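Local coordinates for DELTA1-pyrroline-2-carboxylate reductase (PDB 6T3E), which catalyses the NAD(P)H-dependent reduction of Delta1-pyrroline-2-carboxylate to L-proline, as a member of the ornithine cyclodeaminase/mu-crystallin family, at residues 31-36 / 332-337; 37-42 / 170-175; 51-56 / 323-328; 64-69 / 75-80; 139-144 / 296-301. All coordinates share one frame; numbering follows the deposited sequence.

Contact 1: residues 31-36 / 332-337; sequences SDLEKL and KLAYEK
L36 and K337 carry this crossing, in which the end of helix 30-36 meets helix 324-341 almost perpendicularly, at 92°, with the segment axes 9.9 Å apart. The lysine chain can be followed outward. K337 CB lies 4.2 Å from L36 CD2, the start of an apolar flank. Farther out, CD and CE of K337 pass alongside the oxygen of L36, and the bends at chi3 (136°) and chi4 turn the amine back toward it. The tip, K337 NZ, then donates to L36 O at 2.8 Å, in the carbonyl plane, with a C=O...N angle of 160°. This oxygen belongs to the last residue of helix 30-36, where main-chain acceptors run out of helical partners. An alanine here would remove the amine and the outer methylenes and is likely to leave L36 O without this donor. E41 is only a long, weak ion-pair partner for the same amine. Nearer the helix axes, L36 CD1 rests against the carbonyl oxygen A334 O at 3.5 Å, and the apolar contact is L33 CD1 on A334 CB at 3.6 Å. L28 of strand 26-28 also touches both leucines. Helices from the two ends of the chain thus pack together beside the mixed sheet, consistent with the domain of this family that N- and C-terminal parts build jointly beside the Rossmann-type nucleotide-binding domain.

Contact 2: residues 37-42 / 170-175; sequences ISMKEV and VCEVRN
E172 reaches K40 through two successive turns of its chain: CG stands anti to the carbonyl carbon (chi1 -75°), and a bend at chi2 (-78°) folds the carboxylate toward the first turn of helix 39-54. K40 has its CG anti to the backbone N, and its chain, extended through chi3 and bent at chi4, leads off from the contact. The result is that the glutamate meets the root of the lysine and not its amine: E172 OE1 lies 3.9 Å from K40 CB. The aliphatic part of E172 also brushes M39, with the CG atoms of the two residues 4.5 Å apart. M39 then curls away, and its side chain packs on T165, W168 and A169 of helix 161-173 and on A137 of helix 128-146, which makes it the buried member of the group. Toward the surface, K40 NZ forms its salt bridge with E44, one turn farther along its own helix, and stays 6.4 Å from E172 OE1. The attraction between K40 and E172 is therefore probably a diffuse one, with no direct ion pair. Because S38 is the N-cap of helix 39-54, the positive end of that helix would be expected to favour a negative charge on the nearby E172.

Contact 3: residues 51-56 / 323-328; sequences LELYNG and LAIEDA
L53, in the last turn of helix 39-54, faces I325, in the first turn of helix 324-341, with their CA atoms 8.1 Å apart, so that only side chains bridge the two backbones. L53 is the one residue of 51-56 that makes the contact. With CG anti to the backbone N (chi1 153°), its CD2 methyl is presented to two partners at once. It meets L323 tip to tip, CD2 of L53 lying 4.1 Å from CD2 of L323. Against I325 it is crossed at about a right angle: I325 CD1 sits 4.0 Å from L53 CD2 and 4.1 Å from L53 CB, so that this one methyl touches both the root and the tip of the leucine. In I325 a chi1 of 64° places CG1 between the backbone N and the carbonyl carbon, from where CD1 extends to the leucine. V60 of strand 58-68 and F50 of helix 39-54 touch both L323 and I325, so the small apolar cluster continues beyond these three residues. Just past L53, helix 39-54 stops in a Schellman motif with G56 at C-prime. Its phi of 74° suits glycine; K57 N turns back to E52 O, and G56 N makes a weak bond of 3.4 Å to L53 O. On the other side, D327 forms salt bridges with K91 and R134, and E326 with R134. Both of these basic residues line the proline pocket, as do V321 and G322 just ahead of L323, so the start of helix 324-341 forms part of the second shell of the substrate site.

Contact 4: residues 64-69 / 75-80; sequences TIIEVE and ILYMPS
T64 and Y77 exchange two backbone hydrogen bonds, T64 N to Y77 O at 3.1 Å and Y77 N to T64 O at 2.9 Å, and I66 and I75 repeat the pattern, with both bonds at 3.0 Å. The N-H of I66 points at the I75 oxygen nearly along the C=O axis. Between these hydrogen-bonded pairs sits the non-hydrogen-bonded pair I65 and L76, and L76 CA adds a CA-H...O contact to T64 O at 3.5 Å. This is an antiparallel beta hairpin, strands 58-68 and 73-82, at one margin of the mixed sheet of the chain. On one face, I65 and L76 lie side by side and point the same way, CD1 of I65 3.9 Å from CD2 of L76; both touch W247, and L76 approaches the bound proline, whose pocket includes M78. On the other face, I66 packs its CB on I75 CG2 at 3.7 Å, and its CG1 and CD1 cross Y77 obliquely at CE2. The Y77 ring receives T64 O at its edge, near the ring plane, and packs on L88 of the second subunit. A serine in place of Y77 would probably open a gap beside I66 and strip L88 of the second subunit of its aromatic neighbour.

Contact 5: residues 139-144 / 296-301; sequences SGVATK and AELAEI
L298 is directed at the helix 128-146 and spreads its two methyls over V141 and A142, joining that helix to the edge of the Rossmann-type parallel sheet, where strand 294-297 passes straight into helix 298-303. Its chi1 of -176° sets CG opposite the backbone N and sends the fork outward. One branch, L298 CD2, meets V141 CG2 at 3.7 Å, the two side chains crossing at about a right angle. The other branch, CD1, rests 3.8 Å from A142 CB and 3.9 Å from A142 CA, lying against the helix backbone where alanine keeps the surface low. F50 of helix 39-54 touches L298 as well, and I43 touches V141, so a third helix borders this apolar contact. Behind the contact surface, S139 O accepts both T143 N, at 2.8 Å, and T143 OG1, the two donors reaching it from opposite faces of its plane; T143 OG1 is also hydrogen-bonded to N243. At the start of helix 298-303, E297 occupies the N-cap position. Its backbone N donates to E300 OE1 at 2.9 Å, approaching that oxygen from above, 45° out of the carboxylate plane.

Overall arrangement
From the N terminus, helix 30-36 enters contact 1, which closes the widest loop by joining it to helix 324-341 near the other end of the chain; the remaining four contacts all fall within that loop. Helix 39-54 follows and serves twice: its start meets helix 161-173 in contact 2, its end the beginning of helix 324-341 in contact 3. These two loops cross. Contact 4 is the local hairpin of the mixed sheet, enclosed by contacts 2 and 3, and S80 touches A324 of contact 3. Contact 5 lies within contact 3 but crosses contact 2, touching both; it links helix 128-146 to the parallel sheet. Helix 39-54 thus ties helices flanking the parallel sheet to helix 324-341, which packs on the mixed sheet.

Contact 1: residues 31-36 / 332-337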
# COMPACT_ATOMS: atom_id res chain seq x y z
N SER B 31 21.16 -7.96 7.41
CA SER B 31 22.05 -8.89 8.10
C SER B 31 21.25 -9.91 8.89
O SER B 31 21.57 -11.11 8.88
CB SER B 31 23.00 -8.10 9.01
OG SER B 31 23.40 -8.83 10.16
N ASP B 32 20.17 -9.47 9.54
CA ASP B 32 19.31 -10.41 10.25
C ASP B 32 18.69 -11.43 9.30
O ASP B 32 18.72 -12.64 9.56
CB ASP B 32 18.22 -9.64 11.02
CG ASP B 32 18.79 -8.79 12.16
OD1 ASP B 32 19.97 -8.98 12.52
OD2 ASP B 32 18.05 -7.93 12.70
N LEU B 33 18.18 -10.97 8.15
CA LEU B 33 17.44 -11.86 7.26
C LEU B 33 18.35 -12.87 6.56
O LEU B 33 17.97 -14.03 6.37
CB LEU B 33 16.67 -11.06 6.21
CG LEU B 33 15.44 -10.22 6.59
CD1 LEU B 33 14.39 -11.11 7.27
CD2 LEU B 33 15.75 -8.98 7.43
N GLU B 34 19.55 -12.45 6.16
CA GLU B 34 20.43 -13.34 5.40
C GLU B 34 20.74 -14.59 6.22
O GLU B 34 20.86 -15.69 5.69
CB GLU B 34 21.73 -12.62 5.03
CG GLU B 34 21.81 -12.10 3.60
CD GLU B 34 23.03 -11.21 3.40
OE1 GLU B 34 22.86 -10.00 3.16
OE2 GLU B 34 24.16 -11.73 3.48
N LYS B 35 20.82 -14.39 7.52
CA LYS B 35 21.08 -15.43 8.51
C LYS B 35 19.92 -16.43 8.59
O LYS B 35 20.14 -17.64 8.70
CB LYS B 35 21.33 -14.66 9.80
CG LYS B 35 21.61 -15.29 11.12
CD LYS B 35 21.75 -14.07 12.07
CE LYS B 35 23.04 -13.34 11.74
NZ LYS B 35 23.04 -12.29 10.63
N LEU B 36 18.67 -15.94 8.53
CA LEU B 36 17.47 -16.74 8.82
C LEU B 36 17.04 -17.66 7.68
O LEU B 36 16.53 -18.76 7.94
CB LEU B 36 16.33 -15.81 9.19
CG LEU B 36 16.54 -15.03 10.47
CD1 LEU B 36 15.42 -13.99 10.64
CD2 LEU B 36 16.61 -15.97 11.66
N LYS B 332 6.59 -13.87 6.65
CA LYS B 332 6.14 -14.60 7.83
C LYS B 332 7.08 -15.75 8.14
O LYS B 332 7.38 -16.01 9.31
CB LYS B 332 4.71 -15.11 7.61
CG LYS B 332 4.06 -15.81 8.82
CD LYS B 332 3.26 -14.83 9.73
CE LYS B 332 2.59 -15.53 10.95
NZ LYS B 332 2.64 -14.71 12.22
N LEU B 333 7.63 -16.38 7.10
CA LEU B 333 8.69 -17.36 7.26
C LEU B 333 9.87 -16.76 8.02
O LEU B 333 10.37 -17.35 8.99
CB LEU B 333 9.11 -17.85 5.87
CG LEU B 333 10.15 -18.94 5.64
CD1 LEU B 333 11.54 -18.39 5.49
CD2 LEU B 333 10.07 -19.94 6.77
N ALA B 334 10.34 -15.60 7.57
CA ALA B 334 11.49 -14.98 8.21
C ALA B 334 11.15 -14.49 9.60
O ALA B 334 11.96 -14.62 10.53
CB ALA B 334 12.00 -13.83 7.34
N TYR B 335 9.96 -13.92 9.78
CA TYR B 335 9.57 -13.39 11.08
C TYR B 335 9.50 -14.49 12.14
O TYR B 335 10.02 -14.33 13.25
CB TYR B 335 8.22 -12.68 10.96
CG TYR B 335 7.58 -12.30 12.27
CD1 TYR B 335 8.05 -11.22 13.01
CD2 TYR B 335 6.50 -13.03 12.78
CE1 TYR B 335 7.46 -10.86 14.21
CE2 TYR B 335 5.90 -12.68 13.97
CZ TYR B 335 6.39 -11.59 14.68
OH TYR B 335 5.81 -11.22 15.86
N GLU B 336 8.90 -15.63 11.79
CA GLU B 336 8.75 -16.69 12.78
C GLU B 336 10.09 -17.35 13.11
O GLU B 336 10.27 -17.85 14.22
CB GLU B 336 7.73 -17.71 12.30
CG GLU B 336 6.28 -17.23 12.40
CD GLU B 336 5.30 -18.29 11.92
OE1 GLU B 336 5.72 -19.46 11.78
OE2 GLU B 336 4.12 -17.96 11.67
N LYS B 337 11.04 -17.36 12.17
CA LYS B 337 12.35 -17.89 12.49
C LYS B 337 13.14 -16.93 13.38
O LYS B 337 13.94 -17.37 14.21
CB LYS B 337 13.12 -18.18 11.20
CG LYS B 337 12.84 -19.57 10.66
CD LYS B 337 13.47 -19.73 9.29
CE LYS B 337 14.16 -21.07 9.17
NZ LYS B 337 15.61 -20.91 9.43

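Contact 2: residues 37-42 / 170-175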
# COMPACT_ATOMS: atom_id res chain seq x y z
N ILE B 37 17.09 -17.20 6.43
CA ILE B 37 16.41 -17.87 5.32
C ILE B 37 17.38 -18.29 4.21
O ILE B 37 18.33 -17.58 3.88
CB ILE B 37 15.29 -16.98 4.75
CG1 ILE B 37 15.88 -15.68 4.22
CG2 ILE B 37 14.31 -16.65 5.84
CD1 ILE B 37 14.84 -14.63 3.92
N SER B 38 17.10 -19.45 3.62
CA SER B 38 17.85 -20.03 2.51
C SER B 38 16.91 -20.25 1.34
O SER B 38 15.68 -20.22 1.50
CB SER B 38 18.50 -21.36 2.92
OG SER B 38 17.50 -22.32 3.24
N MET B 39 17.47 -20.48 0.16
CA MET B 39 16.63 -20.53 -1.04
C MET B 39 15.77 -21.80 -1.09
O MET B 39 14.62 -21.75 -1.55
CB MET B 39 17.50 -20.41 -2.29
CG MET B 39 16.75 -20.29 -3.63
SD MET B 39 15.61 -18.90 -3.82
CE MET B 39 16.70 -17.55 -4.23
N LYS B 40 16.28 -22.92 -0.58
CA LYS B 40 15.48 -24.14 -0.57
C LYS B 40 14.21 -23.96 0.26
O LYS B 40 13.13 -24.42 -0.13
CB LYS B 40 16.30 -25.31 -0.02
CG LYS B 40 15.60 -26.64 -0.12
CD LYS B 40 16.53 -27.77 0.31
CE LYS B 40 15.73 -28.92 0.88
NZ LYS B 40 14.36 -28.49 1.26
N GLU B 41 14.33 -23.26 1.39
CA GLU B 41 13.16 -22.95 2.22
C GLU B 41 12.20 -22.03 1.47
O GLU B 41 10.98 -22.25 1.48
CB GLU B 41 13.61 -22.32 3.54
CG GLU B 41 13.88 -23.33 4.63
CD GLU B 41 14.54 -22.72 5.86
OE1 GLU B 41 14.56 -23.40 6.92
OE2 GLU B 41 15.04 -21.57 5.77
N VAL B 42 12.73 -20.98 0.82
CA VAL B 42 11.89 -20.00 0.15
C VAL B 42 11.17 -20.63 -1.03
O VAL B 42 10.02 -20.29 -1.33
CB VAL B 42 12.72 -18.78 -0.30
CG1 VAL B 42 11.82 -17.67 -0.83
CG2 VAL B 42 13.53 -18.25 0.86
N VAL B 170 17.63 -21.75 -9.73
CA VAL B 170 17.68 -22.74 -10.80
C VAL B 170 18.61 -23.90 -10.42
O VAL B 170 18.33 -25.06 -10.74
CB VAL B 170 18.10 -22.08 -12.13
CG1 VAL B 170 18.38 -23.12 -13.20
CG2 VAL B 170 17.01 -21.14 -12.61
N CYS B 171 19.71 -23.60 -9.72
CA CYS B 171 20.64 -24.64 -9.29
C CYS B 171 20.04 -25.53 -8.20
O CYS B 171 20.44 -26.70 -8.06
CB CYS B 171 21.94 -24.00 -8.78
SG CYS B 171 22.91 -23.04 -9.96
N GLU B 172 19.12 -25.00 -7.40
CA GLU B 172 18.48 -25.82 -6.37
C GLU B 172 17.50 -26.82 -6.98
O GLU B 172 17.16 -27.81 -6.33
CB GLU B 172 17.77 -24.94 -5.34
CG GLU B 172 18.72 -24.25 -4.35
CD GLU B 172 19.21 -25.18 -3.25
OE1 GLU B 172 18.59 -26.24 -3.05
OE2 GLU B 172 20.22 -24.83 -2.58
N VAL B 173 17.08 -26.58 -8.21
CA VAL B 173 16.02 -27.35 -8.84
C VAL B 173 16.52 -28.24 -9.98
O VAL B 173 15.86 -29.24 -10.29
CB VAL B 173 14.91 -26.39 -9.33
CG1 VAL B 173 14.13 -26.92 -10.51
CG2 VAL B 173 13.99 -26.01 -8.18
N ARG B 174 17.69 -27.96 -10.55
CA ARG B 174 18.25 -28.73 -11.66
C ARG B 174 19.72 -29.02 -11.40
O ARG B 174 20.35 -28.42 -10.53
CB ARG B 174 18.06 -27.98 -12.98
CG ARG B 174 16.60 -27.87 -13.42
CD ARG B 174 16.05 -29.22 -13.85
NE ARG B 174 14.69 -29.12 -14.38
CZ ARG B 174 13.60 -29.50 -13.71
NH1 ARG B 174 13.70 -29.99 -12.49
NH2 ARG B 174 12.40 -29.38 -14.28
N ASN B 175 20.26 -30.00 -12.12
CA ASN B 175 21.68 -30.37 -11.98
C ASN B 175 22.51 -29.54 -12.97
O ASN B 175 23.16 -30.06 -13.88
CB ASN B 175 21.88 -31.87 -12.19
CG ASN B 175 21.55 -32.69 -10.94
OD1 ASN B 175 22.04 -32.41 -9.84
ND2 ASN B 175 20.71 -33.72 -11.11

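Contact 3: residues 51-56 / 323-328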
# COMPACT_ATOMS: atom_id res chain seq x y z
N LEU B 51 -0.22 -22.46 -3.92
CA LEU B 51 -1.24 -23.46 -3.67
C LEU B 51 -2.35 -22.88 -2.80
O LEU B 51 -3.54 -23.12 -3.04
CB LEU B 51 -0.63 -24.69 -3.01
CG LEU B 51 -1.62 -25.80 -2.61
CD1 LEU B 51 -2.40 -26.31 -3.81
CD2 LEU B 51 -0.88 -26.94 -1.92
N GLU B 52 -1.97 -22.08 -1.79
CA GLU B 52 -2.97 -21.41 -0.97
C GLU B 52 -3.79 -20.43 -1.79
O GLU B 52 -5.00 -20.29 -1.59
CB GLU B 52 -2.28 -20.73 0.23
CG GLU B 52 -3.17 -19.78 1.04
CD GLU B 52 -2.60 -19.43 2.42
OE1 GLU B 52 -1.57 -20.00 2.84
OE2 GLU B 52 -3.20 -18.56 3.10
N LEU B 53 -3.15 -19.77 -2.77
CA LEU B 53 -3.86 -18.84 -3.65
C LEU B 53 -4.86 -19.57 -4.55
O LEU B 53 -5.95 -19.04 -4.84
CB LEU B 53 -2.86 -18.06 -4.49
CG LEU B 53 -3.32 -17.54 -5.85
CD1 LEU B 53 -4.27 -16.36 -5.67
CD2 LEU B 53 -2.12 -17.17 -6.70
N TYR B 54 -4.51 -20.76 -5.04
CA TYR B 54 -5.41 -21.49 -5.91
C TYR B 54 -6.65 -21.99 -5.17
O TYR B 54 -7.73 -22.08 -5.75
CB TYR B 54 -4.69 -22.67 -6.56
CG TYR B 54 -5.56 -23.40 -7.56
CD1 TYR B 54 -5.66 -22.95 -8.88
CD2 TYR B 54 -6.31 -24.52 -7.19
CE1 TYR B 54 -6.46 -23.59 -9.79
CE2 TYR B 54 -7.12 -25.17 -8.11
CZ TYR B 54 -7.19 -24.70 -9.41
OH TYR B 54 -7.99 -25.33 -10.33
N ASN B 55 -6.49 -22.37 -3.90
CA ASN B 55 -7.61 -22.89 -3.11
C ASN B 55 -8.52 -21.79 -2.57
O ASN B 55 -9.37 -22.08 -1.72
CB ASN B 55 -7.09 -23.74 -1.95
CG ASN B 55 -6.33 -24.97 -2.43
OD1 ASN B 55 -6.63 -25.54 -3.47
ND2 ASN B 55 -5.33 -25.37 -1.66
N GLY B 56 -8.39 -20.56 -3.07
CA GLY B 56 -9.23 -19.45 -2.66
C GLY B 56 -8.95 -18.90 -1.28
O GLY B 56 -9.80 -18.22 -0.70
N LEU B 323 4.36 -11.03 -7.34
CA LEU B 323 3.05 -11.13 -6.72
C LEU B 323 3.20 -11.01 -5.21
O LEU B 323 4.13 -11.57 -4.63
CB LEU B 323 2.34 -12.43 -7.11
CG LEU B 323 0.83 -12.47 -6.88
CD1 LEU B 323 0.10 -11.37 -7.63
CD2 LEU B 323 0.28 -13.85 -7.23
N ALA B 324 2.28 -10.28 -4.57
CA ALA B 324 2.44 -9.93 -3.17
C ALA B 324 2.45 -11.15 -2.24
O ALA B 324 2.98 -11.05 -1.13
CB ALA B 324 1.35 -8.95 -2.73
N ILE B 325 1.86 -12.27 -2.66
CA ILE B 325 1.82 -13.44 -1.78
C ILE B 325 3.22 -13.96 -1.51
O ILE B 325 3.48 -14.55 -0.45
CB ILE B 325 0.94 -14.56 -2.35
CG1 ILE B 325 1.51 -15.10 -3.66
CG2 ILE B 325 -0.47 -14.09 -2.52
CD1 ILE B 325 0.87 -16.40 -4.10
N GLU B 326 4.14 -13.79 -2.46
CA GLU B 326 5.50 -14.25 -2.25
C GLU B 326 6.20 -13.45 -1.15
O GLU B 326 6.99 -14.01 -0.38
CB GLU B 326 6.27 -14.19 -3.56
CG GLU B 326 5.41 -14.51 -4.78
CD GLU B 326 6.06 -14.18 -6.11
OE1 GLU B 326 6.85 -13.21 -6.19
OE2 GLU B 326 5.79 -14.90 -7.09
N ASP B 327 5.88 -12.16 -1.03
CA ASP B 327 6.45 -11.39 0.06
C ASP B 327 5.84 -11.81 1.39
O ASP B 327 6.57 -11.99 2.38
CB ASP B 327 6.24 -9.90 -0.18
CG ASP B 327 6.66 -9.47 -1.58
OD1 ASP B 327 7.85 -9.66 -1.93
OD2 ASP B 327 5.80 -8.95 -2.33
N ALA B 328 4.53 -12.04 1.44
CA ALA B 328 3.90 -12.37 2.72
C ALA B 328 4.38 -13.73 3.23
O ALA B 328 4.66 -13.89 4.42
CB ALA B 328 2.38 -12.33 2.61

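Contact 4: residues 64-69 / 75-80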
# COMPACT_ATOMS: atom_id res chain seq x y z
N THR B 64 -0.65 -1.42 -6.40
CA THR B 64 -0.75 -0.03 -6.80
C THR B 64 0.63 0.47 -7.22
O THR B 64 1.60 0.32 -6.47
CB THR B 64 -1.31 0.80 -5.64
OG1 THR B 64 -2.65 0.38 -5.37
CG2 THR B 64 -1.31 2.27 -5.98
N ILE B 65 0.72 1.03 -8.43
CA ILE B 65 1.98 1.55 -8.96
C ILE B 65 1.87 3.06 -9.12
O ILE B 65 0.98 3.55 -9.83
CB ILE B 65 2.36 0.89 -10.29
CG1 ILE B 65 2.41 -0.63 -10.13
CG2 ILE B 65 3.71 1.41 -10.79
CD1 ILE B 65 2.97 -1.33 -11.33
N ILE B 66 2.77 3.79 -8.47
CA ILE B 66 2.89 5.23 -8.64
C ILE B 66 4.19 5.48 -9.39
O ILE B 66 5.28 5.15 -8.89
CB ILE B 66 2.88 5.99 -7.31
CG1 ILE B 66 1.53 5.83 -6.61
CG2 ILE B 66 3.22 7.46 -7.53
CD1 ILE B 66 1.39 6.71 -5.40
N GLU B 67 4.08 6.07 -10.57
CA GLU B 67 5.25 6.39 -11.38
C GLU B 67 5.75 7.77 -10.98
O GLU B 67 4.99 8.74 -11.01
CB GLU B 67 4.91 6.32 -12.86
CG GLU B 67 5.93 7.02 -13.76
CD GLU B 67 5.72 6.72 -15.24
OE1 GLU B 67 4.57 6.48 -15.66
OE2 GLU B 67 6.72 6.73 -15.97
N VAL B 68 7.01 7.85 -10.55
CA VAL B 68 7.64 9.15 -10.26
C VAL B 68 8.36 9.56 -11.54
O VAL B 68 9.56 9.33 -11.73
CB VAL B 68 8.55 9.09 -9.04
CG1 VAL B 68 8.86 10.50 -8.54
CG2 VAL B 68 7.91 8.23 -7.95
N GLU B 69 7.59 10.15 -12.47
CA GLU B 69 8.14 10.63 -13.73
C GLU B 69 9.25 11.66 -13.53
O GLU B 69 10.20 11.69 -14.31
CB GLU B 69 7.04 11.24 -14.60
CG GLU B 69 5.72 10.45 -14.67
CD GLU B 69 4.50 11.34 -14.94
OE1 GLU B 69 4.65 12.34 -15.69
OE2 GLU B 69 3.41 11.05 -14.39
N ILE B 75 7.31 3.36 -7.65
CA ILE B 75 7.14 2.80 -6.31
C ILE B 75 5.91 1.91 -6.32
O ILE B 75 4.85 2.30 -6.84
CB ILE B 75 7.06 3.89 -5.23
CG1 ILE B 75 6.86 3.24 -3.86
CG2 ILE B 75 5.98 4.90 -5.52
CD1 ILE B 75 7.51 4.00 -2.74
N LEU B 76 6.05 0.70 -5.77
CA LEU B 76 5.03 -0.33 -5.87
C LEU B 76 4.55 -0.72 -4.47
O LEU B 76 5.36 -1.05 -3.60
CB LEU B 76 5.59 -1.54 -6.64
CG LEU B 76 5.84 -1.37 -8.16
CD1 LEU B 76 7.20 -0.69 -8.51
CD2 LEU B 76 5.69 -2.68 -8.91
N TYR B 77 3.23 -0.75 -4.28
CA TYR B 77 2.61 -1.09 -3.00
C TYR B 77 1.85 -2.39 -3.18
O TYR B 77 0.84 -2.43 -3.90
CB TYR B 77 1.72 0.06 -2.52
CG TYR B 77 2.45 1.39 -2.54
CD1 TYR B 77 3.19 1.80 -1.43
CD2 TYR B 77 2.45 2.19 -3.66
CE1 TYR B 77 3.89 3.00 -1.45
CE2 TYR B 77 3.15 3.40 -3.69
CZ TYR B 77 3.85 3.79 -2.58
OH TYR B 77 4.54 4.99 -2.61
N MET B 78 2.33 -3.45 -2.51
CA MET B 78 1.91 -4.83 -2.73
C MET B 78 1.42 -5.45 -1.43
O MET B 78 2.17 -6.16 -0.74
CB MET B 78 3.06 -5.67 -3.32
CG MET B 78 3.73 -5.06 -4.55
SD MET B 78 5.21 -5.93 -5.12
CE MET B 78 4.57 -7.55 -5.54
N PRO B 79 0.17 -5.22 -1.07
CA PRO B 79 -0.42 -5.88 0.10
C PRO B 79 -1.06 -7.23 -0.23
O PRO B 79 -1.48 -7.49 -1.36
CB PRO B 79 -1.47 -4.87 0.57
CG PRO B 79 -1.91 -4.18 -0.70
CD PRO B 79 -0.73 -4.20 -1.64
N SER B 80 -1.09 -8.11 0.77
CA SER B 80 -1.76 -9.39 0.58
C SER B 80 -2.03 -10.03 1.93
O SER B 80 -1.34 -9.76 2.91
CB SER B 80 -0.96 -10.35 -0.31
OG SER B 80 0.09 -10.97 0.41

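Contact 5: residues 139-144 / 296-301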
# COMPACT_ATOMS: atom_id res chain seq x y z
N SER B 139 10.67 -18.21 -9.61
CA SER B 139 11.14 -18.85 -10.83
C SER B 139 11.66 -20.25 -10.54
O SER B 139 11.66 -21.10 -11.44
CB SER B 139 12.22 -18.00 -11.51
OG SER B 139 11.78 -16.65 -11.69
N GLY B 140 12.11 -20.51 -9.31
CA GLY B 140 12.56 -21.85 -8.98
C GLY B 140 11.44 -22.88 -9.04
O GLY B 140 11.61 -23.96 -9.60
N VAL B 141 10.27 -22.55 -8.49
CA VAL B 141 9.15 -23.49 -8.55
C VAL B 141 8.69 -23.65 -9.99
O VAL B 141 8.38 -24.76 -10.43
CB VAL B 141 8.00 -23.09 -7.60
CG1 VAL B 141 8.51 -22.87 -6.19
CG2 VAL B 141 7.25 -21.87 -8.09
N ALA B 142 8.64 -22.56 -10.76
CA ALA B 142 8.22 -22.69 -12.15
C ALA B 142 9.22 -23.51 -12.95
O ALA B 142 8.83 -24.32 -13.80
CB ALA B 142 8.03 -21.32 -12.79
N THR B 143 10.52 -23.34 -12.66
CA THR B 143 11.54 -24.13 -13.34
C THR B 143 11.35 -25.63 -13.10
O THR B 143 11.58 -26.44 -14.00
CB THR B 143 12.93 -23.66 -12.89
OG1 THR B 143 13.10 -22.28 -13.23
CG2 THR B 143 14.05 -24.49 -13.53
N LYS B 144 10.92 -26.02 -11.89
CA LYS B 144 10.70 -27.43 -11.59
C LYS B 144 9.69 -28.07 -12.53
O LYS B 144 9.83 -29.24 -12.92
CB LYS B 144 10.23 -27.59 -10.15
CG LYS B 144 11.25 -28.22 -9.23
CD LYS B 144 10.62 -28.63 -7.91
CE LYS B 144 10.01 -27.43 -7.20
NZ LYS B 144 9.39 -27.83 -5.91
N ALA B 296 -1.23 -21.12 -18.73
CA ALA B 296 -1.68 -21.28 -17.36
C ALA B 296 -1.00 -20.27 -16.46
O ALA B 296 0.09 -19.78 -16.75
CB ALA B 296 -1.40 -22.71 -16.86
N GLU B 297 -1.67 -19.98 -15.35
CA GLU B 297 -1.05 -19.28 -14.24
C GLU B 297 -0.25 -20.26 -13.40
O GLU B 297 -0.57 -21.45 -13.33
CB GLU B 297 -2.10 -18.60 -13.36
CG GLU B 297 -2.92 -17.54 -14.05
CD GLU B 297 -3.81 -16.78 -13.09
OE1 GLU B 297 -3.41 -15.68 -12.64
OE2 GLU B 297 -4.91 -17.28 -12.77
N LEU B 298 0.79 -19.75 -12.74
CA LEU B 298 1.62 -20.62 -11.93
C LEU B 298 0.81 -21.32 -10.85
O LEU B 298 1.09 -22.48 -10.51
CB LEU B 298 2.76 -19.82 -11.30
CG LEU B 298 3.78 -20.61 -10.48
CD1 LEU B 298 4.56 -21.56 -11.37
CD2 LEU B 298 4.72 -19.69 -9.73
N ALA B 299 -0.22 -20.66 -10.32
CA ALA B 299 -1.04 -21.28 -9.28
C ALA B 299 -1.74 -22.52 -9.81
O ALA B 299 -1.92 -23.50 -9.07
CB ALA B 299 -2.05 -20.28 -8.72
N GLU B 300 -2.16 -22.51 -11.08
CA GLU B 300 -2.79 -23.69 -11.65
C GLU B 300 -1.78 -24.82 -11.87
O GLU B 300 -2.12 -26.00 -11.74
CB GLU B 300 -3.47 -23.33 -12.97
CG GLU B 300 -4.13 -21.98 -12.95
CD GLU B 300 -4.74 -21.64 -14.28
OE1 GLU B 300 -4.01 -21.63 -15.27
OE2 GLU B 300 -5.96 -21.39 -14.32
N ILE B 301 -0.54 -24.47 -12.23
CA ILE B 301 0.49 -25.48 -12.42
C ILE B 301 0.87 -26.14 -11.09
O ILE B 301 1.05 -27.36 -11.01
CB ILE B 301 1.70 -24.87 -13.13
CG1 ILE B 301 1.38 -24.66 -14.61
CG2 ILE B 301 2.93 -25.76 -12.96
CD1 ILE B 301 2.59 -24.44 -15.47